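Local coordinates for protein adenylyltransferase VopS (Vibrio parahaemolyticus, PDB 3LET) that transfers AMP from ATP to a threonine of the host Rho GTPases RhoA, Rac and Cdc42, blocking their interaction with downstream effectors and inhibiting actin assembly during infection, at residues A[145-150]-A[260-265]; A[151-156]-A[301-306]; A[174-179]-A[285-290]. All coordinates share one frame; numbering follows the deposited sequence.

Contact 1: A[145-150]-A[260-265]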
loop_
_atom_site.group_PDB
_atom_site.type_symbol
_atom_site.label_atom_id
_atom_site.label_comp_id
_atom_site.label_asym_id
_atom_site.label_seq_id
_atom_site.Cartn_x
_atom_site.Cartn_y
_atom_site.Cartn_z
ATOM N N ASP A 145 19.344 0.979 18.093
ATOM C CA ASP A 145 19.284 2.105 19.027
ATOM C C ASP A 145 18.992 3.410 18.279
ATOM O O ASP A 145 19.872 3.986 17.625
ATOM C CB ASP A 145 20.596 2.230 19.820
ATOM C CG ASP A 145 20.558 3.360 20.851
ATOM O OD1 ASP A 145 19.566 4.120 20.889
ATOM O OD2 ASP A 145 21.533 3.491 21.628
ATOM N N LEU A 146 17.757 3.882 18.379
ATOM C CA LEU A 146 17.339 5.059 17.647
ATOM C C LEU A 146 17.649 6.344 18.413
ATOM O O LEU A 146 17.144 7.403 18.074
ATOM C CB LEU A 146 15.833 4.990 17.331
ATOM C CG LEU A 146 15.371 3.720 16.619
ATOM C CD1 LEU A 146 13.853 3.733 16.491
ATOM C CD2 LEU A 146 16.023 3.577 15.235
ATOM N N ASN A 147 18.489 6.259 19.435
ATOM C CA ASN A 147 18.841 7.456 20.197
ATOM C C ASN A 147 20.299 7.827 20.002
ATOM O O ASN A 147 20.745 8.844 20.515
ATOM C CB ASN A 147 18.554 7.261 21.689
ATOM C CG ASN A 147 17.153 6.753 21.954
ATOM O OD1 ASN A 147 16.171 7.298 21.446
ATOM N ND2 ASN A 147 17.052 5.700 22.760
ATOM N N GLN A 148 21.052 7.003 19.276
ATOM C CA GLN A 148 22.472 7.282 19.064
ATOM C C GLN A 148 22.790 7.491 17.586
ATOM O O GLN A 148 21.988 7.183 16.724
ATOM C CB GLN A 148 23.325 6.143 19.627
ATOM C CG GLN A 148 23.131 4.812 18.929
ATOM C CD GLN A 148 24.174 3.774 19.343
ATOM O OE1 GLN A 148 24.630 2.980 18.519
ATOM N NE2 GLN A 148 24.559 3.783 20.620
ATOM N N GLY A 149 23.963 8.038 17.303
ATOM C CA GLY A 149 24.457 8.122 15.939
ATOM C C GLY A 149 23.672 9.079 15.060
ATOM O O GLY A 149 23.445 10.237 15.442
ATOM N N VAL A 150 23.307 8.604 13.869
ATOM C CA VAL A 150 22.484 9.370 12.923
ATOM C C VAL A 150 21.035 9.380 13.345
ATOM O O VAL A 150 20.378 10.411 13.266
ATOM C CB VAL A 150 22.491 8.773 11.497
ATOM C CG1 VAL A 150 23.834 8.973 10.839
ATOM C CG2 VAL A 150 22.105 7.292 11.518
ATOM N N ASP A 260 7.147 5.554 23.414
ATOM C CA ASP A 260 6.530 6.790 22.958
ATOM C C ASP A 260 7.535 7.720 22.292
ATOM O O ASP A 260 7.198 8.403 21.325
ATOM C CB ASP A 260 5.869 7.514 24.128
ATOM C CG ASP A 260 4.633 6.794 24.629
ATOM O OD1 ASP A 260 4.111 5.930 23.890
ATOM O OD2 ASP A 260 4.182 7.095 25.756
ATOM N N LYS A 261 8.767 7.758 22.795
ATOM C CA LYS A 261 9.731 8.702 22.249
ATOM C C LYS A 261 10.246 8.222 20.889
ATOM O O LYS A 261 10.853 8.997 20.133
ATOM C CB LYS A 261 10.909 8.917 23.212
ATOM C CG LYS A 261 11.828 7.718 23.319
ATOM C CD LYS A 261 13.089 8.030 24.123
ATOM C CE LYS A 261 13.978 9.045 23.412
ATOM N NZ LYS A 261 15.193 9.378 24.210
ATOM N N ASP A 262 10.025 6.946 20.572
ATOM C CA ASP A 262 10.449 6.408 19.271
ATOM C C ASP A 262 9.305 6.193 18.261
ATOM O O ASP A 262 9.556 5.848 17.104
ATOM C CB ASP A 262 11.162 5.054 19.443
ATOM C CG ASP A 262 12.490 5.165 20.205
ATOM O OD1 ASP A 262 13.115 6.250 20.195
ATOM O OD2 ASP A 262 12.910 4.152 20.805
ATOM N N LEU A 263 8.068 6.371 18.691
ATOM C CA LEU A 263 6.933 6.088 17.805
ATOM C C LEU A 263 6.990 6.956 16.547
ATOM O O LEU A 263 6.713 6.473 15.451
ATOM C CB LEU A 263 5.610 6.299 18.539
ATOM C CG LEU A 263 4.358 6.129 17.688
ATOM C CD1 LEU A 263 4.293 4.699 17.154
ATOM C CD2 LEU A 263 3.112 6.490 18.475
ATOM N N GLY A 264 7.326 8.239 16.685
ATOM C CA GLY A 264 7.352 9.097 15.514
ATOM C C GLY A 264 8.288 8.553 14.441
ATOM O O GLY A 264 8.003 8.595 13.248
ATOM N N LYS A 265 9.447 8.071 14.871
ATOM C CA LYS A 265 10.435 7.526 13.939
ATOM C C LYS A 265 9.893 6.327 13.180
ATOM O O LYS A 265 10.149 6.176 11.983
ATOM C CB LYS A 265 11.707 7.112 14.695
ATOM C CG LYS A 265 12.451 8.315 15.212
ATOM C CD LYS A 265 13.786 7.903 15.828
ATOM C CE LYS A 265 14.129 8.757 17.026
ATOM N NZ LYS A 265 14.834 9.954 16.585
HETATM O O HOH W 1 15.796 2.665 20.235
#
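In the N-terminal part of helix 260-274, in the Fic/Fido part of the chain, Lys261, Asp262 and Lys265 meet Leu146 and Asn147 of a type I beta turn that runs from Asp145 to Gln148. Within that turn Asn147 N donates to Asp145 OD1 over 2.8 Å, reaching it from above the carboxylate plane, and closes an Asx turn. Asn147 and Lys261 extend toward each other tip to tip, with Asn147 OD1 resting 3.4 Å from Lys261 CE. The same oxygen lies 3.5 Å from Asp262 OD1, a pair of acceptors without a bond between them, the amide and carboxylate planes turned 31° apart. A water accepts from Leu146 N and probably donates to Asp262 OD2, at a long 3.3 Å. Lys265 CD packs 3.9 Å from Leu146 CB. The turn at chi3 (-144°) then brings Lys265 CE to 3.5 Å from Leu146 O, while NZ is hydrogen-bonded to Tyr151 O. The contact lies at the surface, where the long loop between helices 113-139 and 157-160 passes helix 260-274, and Lys265 also touches Leu310 of helix 304-311.

Contact 2: A[151-156]-A[301-306]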
loop_
_atom_site.group_PDB
_atom_site.type_symbol
_atom_site.label_atom_id
_atom_site.label_comp_id
_atom_site.label_asym_id
_atom_site.label_seq_id
_atom_site.Cartn_x
_atom_site.Cartn_y
_atom_site.Cartn_z
ATOM N N TYR A 151 20.535 8.219 13.764
ATOM C CA TYR A 151 19.146 8.079 14.200
ATOM C C TYR A 151 18.782 9.174 15.167
ATOM O O TYR A 151 17.608 9.460 15.391
ATOM C CB TYR A 151 18.945 6.752 14.899
ATOM C CG TYR A 151 18.904 5.595 13.950
ATOM C CD1 TYR A 151 18.067 5.605 12.818
ATOM C CD2 TYR A 151 19.690 4.473 14.188
ATOM C CE1 TYR A 151 18.041 4.518 11.950
ATOM C CE2 TYR A 151 19.666 3.388 13.336
ATOM C CZ TYR A 151 18.841 3.399 12.226
ATOM O OH TYR A 151 18.854 2.301 11.406
ATOM N N ALA A 152 19.807 9.779 15.749
ATOM C CA ALA A 152 19.613 10.850 16.716
ATOM C C ALA A 152 19.881 12.193 16.110
ATOM O O ALA A 152 19.334 13.193 16.569
ATOM C CB ALA A 152 20.542 10.633 17.890
ATOM N N GLU A 153 20.753 12.238 15.107
ATOM C CA GLU A 153 21.185 13.524 14.558
ATOM C C GLU A 153 19.982 14.450 14.347
ATOM O O GLU A 153 18.900 13.994 13.885
ATOM C CB GLU A 153 22.007 13.339 13.273
ATOM C CG GLU A 153 23.484 13.023 13.546
ATOM C CD GLU A 153 24.279 12.690 12.291
ATOM O OE1 GLU A 153 23.807 13.010 11.180
ATOM O OE2 GLU A 153 25.383 12.114 12.420
ATOM N N GLY A 154 20.180 15.725 14.730
ATOM C CA GLY A 154 19.143 16.754 14.677
ATOM C C GLY A 154 19.459 17.867 13.687
ATOM O O GLY A 154 20.492 17.867 13.033
ATOM N N LEU A 155 18.543 18.814 13.564
ATOM C CA LEU A 155 18.683 19.912 12.622
ATOM C C LEU A 155 18.909 21.206 13.382
ATOM O O LEU A 155 18.208 21.466 14.352
ATOM C CB LEU A 155 17.387 20.096 11.856
ATOM C CG LEU A 155 17.148 19.610 10.447
ATOM C CD1 LEU A 155 15.967 20.388 9.910
ATOM C CD2 LEU A 155 18.361 19.771 9.554
ATOM N N PRO A 156 19.843 22.044 12.913
ATOM C CA PRO A 156 19.994 23.374 13.513
ATOM C C PRO A 156 18.681 24.148 13.396
ATOM O O PRO A 156 18.072 24.068 12.319
ATOM C CB PRO A 156 21.072 24.037 12.645
ATOM C CG PRO A 156 21.746 22.912 11.912
ATOM C CD PRO A 156 20.700 21.867 11.729
ATOM N N PRO A 301 13.712 17.882 15.714
ATOM C CA PRO A 301 13.665 17.780 14.250
ATOM C C PRO A 301 14.694 16.739 13.770
ATOM O O PRO A 301 15.727 16.559 14.417
ATOM C CB PRO A 301 14.047 19.197 13.802
ATOM C CG PRO A 301 14.889 19.714 14.944
ATOM C CD PRO A 301 14.154 19.221 16.145
ATOM N N LEU A 302 14.414 16.045 12.675
ATOM C CA LEU A 302 15.318 15.007 12.176
ATOM C C LEU A 302 16.369 15.567 11.244
ATOM O O LEU A 302 16.051 16.313 10.326
ATOM C CB LEU A 302 14.526 13.957 11.377
ATOM C CG LEU A 302 13.564 13.075 12.175
ATOM C CD1 LEU A 302 12.671 12.219 11.240
ATOM C CD2 LEU A 302 14.346 12.188 13.125
ATOM N N ALA A 303 17.626 15.171 11.440
ATOM C CA ALA A 303 18.664 15.469 10.447
ATOM C C ALA A 303 18.342 14.710 9.154
ATOM O O ALA A 303 17.647 13.713 9.195
ATOM C CB ALA A 303 20.033 15.053 10.965
ATOM N N MET A 304 18.831 15.182 8.010
ATOM C CA MET A 304 18.599 14.467 6.756
ATOM C C MET A 304 19.192 13.077 6.811
ATOM O O MET A 304 18.605 12.118 6.324
ATOM C CB MET A 304 19.200 15.219 5.575
ATOM C CG MET A 304 18.407 16.441 5.167
ATOM S SD MET A 304 19.008 17.099 3.597
ATOM C CE MET A 304 19.237 15.590 2.638
ATOM N N ASN A 305 20.377 12.977 7.398
ATOM C CA ASN A 305 21.007 11.690 7.638
ATOM C C ASN A 305 20.105 10.727 8.406
ATOM O O ASN A 305 20.082 9.522 8.122
ATOM C CB ASN A 305 22.289 11.909 8.440
ATOM C CG ASN A 305 23.459 12.237 7.563
ATOM O OD1 ASN A 305 23.377 12.144 6.331
ATOM N ND2 ASN A 305 24.569 12.622 8.181
ATOM N N ALA A 306 19.374 11.255 9.387
ATOM C CA ALA A 306 18.508 10.424 10.208
ATOM C C ALA A 306 17.273 10.010 9.401
ATOM O O ALA A 306 16.861 8.840 9.432
ATOM C CB ALA A 306 18.105 11.174 11.454
#
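Glu153 meets the start of helix 304-311 with both its backbone and its side chain. Its O accepts from Ala303 N over 3.0 Å, and Ala303 CB packs 3.5 Å from Glu153 CB. Glu153 CG is anti to its own carbonyl carbon (chi1 -83°), and the chain runs extended from there, carrying the carboxylate past Ala303 to Asn305. There the syn lone pair of Glu153 OE1 takes a hydrogen bond of 3.1 Å from Asn305 ND2; OE1 lies nearly in the amide plane, although the carboxylate itself is turned 45° from it. Glu153 is poorly ordered, so the carboxylate position is less secure. Leu155 brings CB to 4.0 Å from Pro301 CB; its chi1 of -102°, off the staggered positions, sets CG 3.5 Å from Leu302 O. Between the two groups Gly154 CA makes a CA-H...O contact of 3.4 Å with Pro301 O. Trp175 of helix 168-179 and Phe160 of helix 157-160 also touch both Leu155 and Pro301. This is a helix N-terminus met by a loop: Ala303 holds the N-cap position of helix 304-311 in the Fido domain, and the Leu302 side chain lies about 6 Å, at the nearest atoms, from that of Arg286, which by similarity binds ATP.

Contact 3: A[174-179]-A[285-290]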
loop_
_atom_site.group_PDB
_atom_site.type_symbol
_atom_site.label_atom_id
_atom_site.label_comp_id
_atom_site.label_asym_id
_atom_site.label_seq_id
_atom_site.Cartn_x
_atom_site.Cartn_y
_atom_site.Cartn_z
ATOM N N ALA A 174 6.951 24.567 11.561
ATOM C CA ALA A 174 8.019 25.147 10.748
ATOM C C ALA A 174 8.886 24.112 10.058
ATOM O O ALA A 174 9.324 24.311 8.916
ATOM C CB ALA A 174 8.927 26.056 11.625
ATOM N N TRP A 175 9.154 23.022 10.769
ATOM C CA TRP A 175 10.002 21.951 10.259
ATOM C C TRP A 175 9.295 21.287 9.093
ATOM O O TRP A 175 9.888 21.094 8.037
ATOM C CB TRP A 175 10.280 20.932 11.351
ATOM C CG TRP A 175 11.023 19.715 10.853
ATOM C CD1 TRP A 175 12.326 19.647 10.384
ATOM C CD2 TRP A 175 10.517 18.390 10.830
ATOM N NE1 TRP A 175 12.634 18.339 10.055
ATOM C CE2 TRP A 175 11.545 17.555 10.328
ATOM C CE3 TRP A 175 9.291 17.817 11.200
ATOM C CZ2 TRP A 175 11.361 16.187 10.161
ATOM C CZ3 TRP A 175 9.125 16.456 11.040
ATOM C CH2 TRP A 175 10.147 15.668 10.518
ATOM N N ILE A 176 8.029 20.949 9.286
ATOM C CA ILE A 176 7.270 20.295 8.208
ATOM C C ILE A 176 7.172 21.235 6.993
ATOM O O ILE A 176 7.408 20.837 5.855
ATOM C CB ILE A 176 5.853 19.895 8.689
ATOM C CG1 ILE A 176 5.931 18.934 9.884
ATOM C CG2 ILE A 176 5.076 19.209 7.536
ATOM C CD1 ILE A 176 4.592 18.754 10.615
ATOM N N ILE A 177 6.811 22.489 7.251
ATOM C CA ILE A 177 6.592 23.470 6.200
ATOM C C ILE A 177 7.860 23.639 5.392
ATOM O O ILE A 177 7.814 23.681 4.164
ATOM C CB ILE A 177 6.144 24.834 6.794
ATOM C CG1 ILE A 177 4.685 24.737 7.252
ATOM C CG2 ILE A 177 6.300 25.985 5.758
ATOM C CD1 ILE A 177 4.222 25.887 8.225
ATOM N N ASN A 178 9.004 23.697 6.076
ATOM C CA ASN A 178 10.284 23.889 5.405
ATOM C C ASN A 178 10.699 22.694 4.562
ATOM O O ASN A 178 11.208 22.845 3.438
ATOM C CB ASN A 178 11.377 24.156 6.430
ATOM C CG ASN A 178 12.708 24.448 5.783
ATOM O OD1 ASN A 178 12.908 25.514 5.209
ATOM N ND2 ASN A 178 13.617 23.493 5.855
ATOM N N ALA A 179 10.445 21.505 5.086
ATOM C CA ALA A 179 10.792 20.281 4.380
ATOM C C ALA A 179 9.957 20.095 3.101
ATOM O O ALA A 179 10.434 19.490 2.129
ATOM C CB ALA A 179 10.649 19.075 5.316
ATOM N N GLY A 285 4.736 11.387 6.347
ATOM C CA GLY A 285 5.718 10.826 7.278
ATOM C C GLY A 285 6.189 11.863 8.286
ATOM O O GLY A 285 6.276 11.603 9.503
ATOM N N ARG A 286 6.484 13.054 7.796
ATOM C CA ARG A 286 6.869 14.166 8.695
ATOM C C ARG A 286 5.725 14.625 9.578
ATOM O O ARG A 286 5.925 14.927 10.742
ATOM C CB ARG A 286 7.399 15.340 7.870
ATOM C CG ARG A 286 8.666 14.955 7.132
ATOM C CD ARG A 286 9.506 16.155 6.678
ATOM N NE ARG A 286 10.694 15.653 5.971
ATOM C CZ ARG A 286 10.701 15.348 4.685
ATOM N NH1 ARG A 286 9.609 15.552 3.958
ATOM N NH2 ARG A 286 11.793 14.852 4.119
ATOM N N MET A 287 4.512 14.676 9.036
ATOM C CA MET A 287 3.376 15.055 9.872
ATOM C C MET A 287 3.174 14.001 10.969
ATOM O O MET A 287 2.947 14.352 12.133
ATOM C CB MET A 287 2.120 15.239 9.006
ATOM C CG MET A 287 0.819 15.415 9.784
ATOM S SD MET A 287 0.768 17.041 10.611
ATOM C CE MET A 287 0.388 18.109 9.201
ATOM N N LEU A 288 3.239 12.699 10.645
ATOM C CA LEU A 288 3.052 11.694 11.726
ATOM C C LEU A 288 4.185 11.724 12.763
ATOM O O LEU A 288 3.951 11.507 13.951
ATOM C CB LEU A 288 2.905 10.253 11.192
ATOM C CG LEU A 288 1.656 10.060 10.320
ATOM C CD1 LEU A 288 1.587 8.598 9.880
ATOM C CD2 LEU A 288 0.383 10.421 11.041
ATOM N N TYR A 289 5.406 11.982 12.315
ATOM C CA TYR A 289 6.538 12.086 13.238
ATOM C C TYR A 289 6.255 13.224 14.218
ATOM O O TYR A 289 6.399 13.043 15.437
ATOM C CB TYR A 289 7.829 12.392 12.464
ATOM C CG TYR A 289 9.020 12.673 13.383
ATOM C CD1 TYR A 289 9.706 11.619 14.001
ATOM C CD2 TYR A 289 9.449 13.983 13.614
ATOM C CE1 TYR A 289 10.804 11.851 14.830
ATOM C CE2 TYR A 289 10.562 14.240 14.472
ATOM C CZ TYR A 289 11.222 13.175 15.060
ATOM O OH TYR A 289 12.292 13.435 15.904
ATOM N N ALA A 290 5.880 14.392 13.680
ATOM C CA ALA A 290 5.603 15.574 14.512
ATOM C C ALA A 290 4.447 15.331 15.466
ATOM O O ALA A 290 4.512 15.716 16.621
ATOM C CB ALA A 290 5.305 16.804 13.655
#
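Trp175 and Arg286 meet at about a right angle, the aliphatic part of the arginine running across the indole. Arg286 CD sits over one face of the six-membered ring, 4.2 Å from its centroid and offset toward the rim, in a CH-pi contact. Trp175 CG is anti to its backbone N (chi1 174°). At the far end of the indole, CZ3 lies 3.6 Å from Arg286 O. Tyr289 joins from one helical turn further on: its CD2 is 3.6 Å from Trp175 CZ3, and the two rings are inclined at 59°, an oblique aromatic pair. On the same side of the indole plane as Arg286 CD, Ala179 CB closes on the arginine, 3.4 Å from that CD and over one face of the guanidinium. A second apolar cluster lies alongside, where Ile176 CD1 packs 3.7 Å from Ala290 CB and 4.2 Å from Met287 SD.

In the second shell, Glu307 forms a salt bridge with Arg286 NH2, and Asn300 O accepts from Tyr289 OH, so the polar ends of both side chains are held from outside the helix pair. Phe160 meets the Trp175 ring edge-to-face. Helix 281-295 begins within Gly280-Asn281-Gly282 of the Fic signature motif, assigned with Arg286 to the ATP site by similarity. Segments 174-179 and 285-290 run nearly antiparallel (171°), their axes 9.9 Å apart at closest approach. Around this buried pair, helix 184-199 touches Ile176 and Met287, helix 207-217 packs on Met287 and Leu288, and helix 260-274 reaches Arg286, Leu288 and Tyr289.

Overall arrangement
The three contacts are consistent with chemistry that varies with burial. Contact 3 is buried, and two antiparallel helices meet there mainly through aromatic and aliphatic contacts; contact 2 is partly buried and combines hydrogen bonds with a small apolar patch; contact 1 is at the surface and is made of unbonded side-chain approaches, van der Waals contact of Lys265 with Leu146, and one water. Contacts 1 and 2 draw on one continuous loop, 145-156, and Lys265 joins them. Contacts 2 and 3 share a boundary where Leu155 and Pro301 touch Trp175, and contact 3 is nested within the loop closed by contact 2. Tyr289 also packs against Gly264, joining contact 3 to contact 1.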